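Local coordinates for Sts-2 protein (Mus musculus, PDB 3D4I) that has acid-dependent phosphatase activity in its histidine phosphatase domain and, as the full-length protein, probably interferes with CBL-mediated down-regulation of activated receptors such as T-cell receptors, at residues Ala91-Pro96 against Gly195-Val200. Sequence-based numbering, arbitrary orientation.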
loop_
_atom_site.group_PDB
_atom_site.type_symbol
_atom_site.label_atom_id
_atom_site.label_comp_id
_atom_site.label_asym_id
_atom_site.label_seq_id
_atom_site.Cartn_x
_atom_site.Cartn_y
_atom_site.Cartn_z
ATOM N N ALA A 91 3.937 0.127 -25.119
ATOM C CA ALA A 91 2.679 -0.558 -25.319
ATOM C C ALA A 91 2.289 -1.297 -24.051
ATOM O O ALA A 91 3.144 -1.663 -23.252
ATOM C CB ALA A 91 2.754 -1.519 -26.497
ATOM N N VAL A 92 0.983 -1.475 -23.874
ATOM C CA VAL A 92 0.461 -2.265 -22.778
ATOM C C VAL A 92 -0.758 -3.067 -23.165
ATOM O O VAL A 92 -1.716 -2.565 -23.784
ATOM C CB VAL A 92 0.377 -1.535 -21.367
ATOM C CG1 VAL A 92 0.959 -0.130 -21.345
ATOM C CG2 VAL A 92 -0.979 -1.653 -20.672
ATOM N N PHE A 93 -0.640 -4.348 -22.854
ATOM C CA PHE A 93 -1.684 -5.311 -23.042
ATOM C C PHE A 93 -2.133 -5.748 -21.655
ATOM O O PHE A 93 -1.303 -5.841 -20.729
ATOM C CB PHE A 93 -1.157 -6.497 -23.844
ATOM C CG PHE A 93 -0.699 -6.133 -25.228
ATOM C CD1 PHE A 93 0.551 -5.551 -25.426
ATOM C CD2 PHE A 93 -1.520 -6.356 -26.337
ATOM C CE1 PHE A 93 0.984 -5.182 -26.717
ATOM C CE2 PHE A 93 -1.086 -6.013 -27.630
ATOM C CZ PHE A 93 0.164 -5.426 -27.812
ATOM N N ALA A 94 -3.434 -5.980 -21.494
ATOM C CA ALA A 94 -3.951 -6.469 -20.217
ATOM C C ALA A 94 -4.958 -7.579 -20.441
ATOM O O ALA A 94 -5.734 -7.546 -21.400
ATOM C CB ALA A 94 -4.624 -5.315 -19.432
ATOM N N SER A 95 -4.964 -8.542 -19.535
ATOM C CA SER A 95 -6.067 -9.466 -19.377
ATOM C C SER A 95 -7.396 -8.720 -19.160
ATOM O O SER A 95 -7.423 -7.670 -18.508
ATOM C CB SER A 95 -5.770 -10.381 -18.191
ATOM O OG SER A 95 -6.951 -10.966 -17.690
ATOM N N PRO A 96 -8.503 -9.245 -19.720
ATOM C CA PRO A 96 -9.819 -8.583 -19.564
ATOM C C PRO A 96 -10.372 -8.522 -18.104
ATOM O O PRO A 96 -11.348 -7.784 -17.839
ATOM C CB PRO A 96 -10.739 -9.420 -20.472
ATOM C CG PRO A 96 -10.096 -10.802 -20.499
ATOM C CD PRO A 96 -8.598 -10.467 -20.541
ATOM N N GLY A 195 11.291 -0.325 -27.341
ATOM C CA GLY A 195 11.038 -0.128 -25.916
ATOM C C GLY A 195 10.397 -1.349 -25.277
ATOM O O GLY A 195 10.473 -2.481 -25.810
ATOM N N ILE A 196 9.778 -1.120 -24.123
ATOM C CA ILE A 196 9.159 -2.186 -23.345
ATOM C C ILE A 196 7.650 -2.245 -23.536
ATOM O O ILE A 196 6.960 -1.238 -23.430
ATOM C CB ILE A 196 9.486 -2.042 -21.831
ATOM C CG1 ILE A 196 11.005 -1.993 -21.602
ATOM C CG2 ILE A 196 8.796 -3.161 -20.990
ATOM C CD1 ILE A 196 11.405 -1.779 -20.132
ATOM N N THR A 197 7.148 -3.446 -23.801
ATOM C CA THR A 197 5.725 -3.720 -23.792
ATOM C C THR A 197 5.327 -4.344 -22.450
ATOM O O THR A 197 5.922 -5.329 -22.010
ATOM C CB THR A 197 5.349 -4.702 -24.924
ATOM O OG1 THR A 197 5.632 -4.085 -26.185
ATOM C CG2 THR A 197 3.852 -5.080 -24.865
ATOM N N LEU A 198 4.298 -3.784 -21.812
ATOM C CA LEU A 198 3.793 -4.385 -20.558
ATOM C C LEU A 198 2.708 -5.411 -20.846
ATOM O O LEU A 198 1.843 -5.179 -21.685
ATOM C CB LEU A 198 3.279 -3.291 -19.615
ATOM C CG LEU A 198 4.153 -2.036 -19.351
ATOM C CD1 LEU A 198 3.475 -1.139 -18.306
ATOM C CD2 LEU A 198 5.542 -2.386 -18.877
ATOM N N ILE A 199 2.780 -6.555 -20.167
ATOM C CA ILE A 199 1.791 -7.602 -20.253
ATOM C C ILE A 199 1.238 -7.727 -18.828
ATOM O O ILE A 199 1.862 -8.334 -17.969
ATOM C CB ILE A 199 2.411 -8.972 -20.708
ATOM C CG1 ILE A 199 3.147 -8.865 -22.073
ATOM C CG2 ILE A 199 1.362 -10.093 -20.713
ATOM C CD1 ILE A 199 2.313 -8.406 -23.238
ATOM N N VAL A 200 0.078 -7.127 -18.580
ATOM C CA VAL A 200 -0.454 -7.049 -17.219
ATOM C C VAL A 200 -1.507 -8.130 -17.077
ATOM O O VAL A 200 -2.574 -8.062 -17.707
ATOM C CB VAL A 200 -1.094 -5.681 -16.928
ATOM C CG1 VAL A 200 -1.582 -5.633 -15.449
ATOM C CG2 VAL A 200 -0.084 -4.540 -17.215
#
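Phe93 lies beside Leu198, Thr197 and Ile199 of the neighbouring parallel strand. Its CB is 3.9 Å from Leu198 O and also meets Ile199 CD1. CG sits beside the backbone N and anti to the carbonyl carbon, with chi1 -62°, which turns the CD1-CE1 edge of the ring toward Thr197. On that edge CD1 touches the methyl CG2 of Thr197 at 3.4 Å, and CE1 meets the same methyl. Thr197 CG2 lies near the ring plane, so this is an edge contact. Leu198 O lies in the ring plane, also at the edge. Ile199 CD1 comes obliquely to Phe93 CD1 at 4.0 Å. The two strands are neighbours in the mixed sheet of the histidine phosphatase (phosphoglycerate mutase-like) fold, between strands 119-121 and 11-16. Four backbone hydrogen bonds join them: Leu198 N to Ala91 O, Phe93 N to Leu198 O, Val200 N to Phe93 O, and Ser95 N to Val200 O. The second is nearly straight, 177° at the hydrogen. The last, 3.0 Å from Ser95 N to Val200 O, carries the pairing just past strand 89-94. There Ser95 OG is hydrogen-bonded to His202 NE2. His202 follows strand 196-201 and is probably the second active-site histidine, as in relatives. On the other face Val92 and Leu198 lie side by side, CB to CB at 3.8 Å. Helix 98-111 packs there, with Leu108 against Val92 and Ile107 against Leu198.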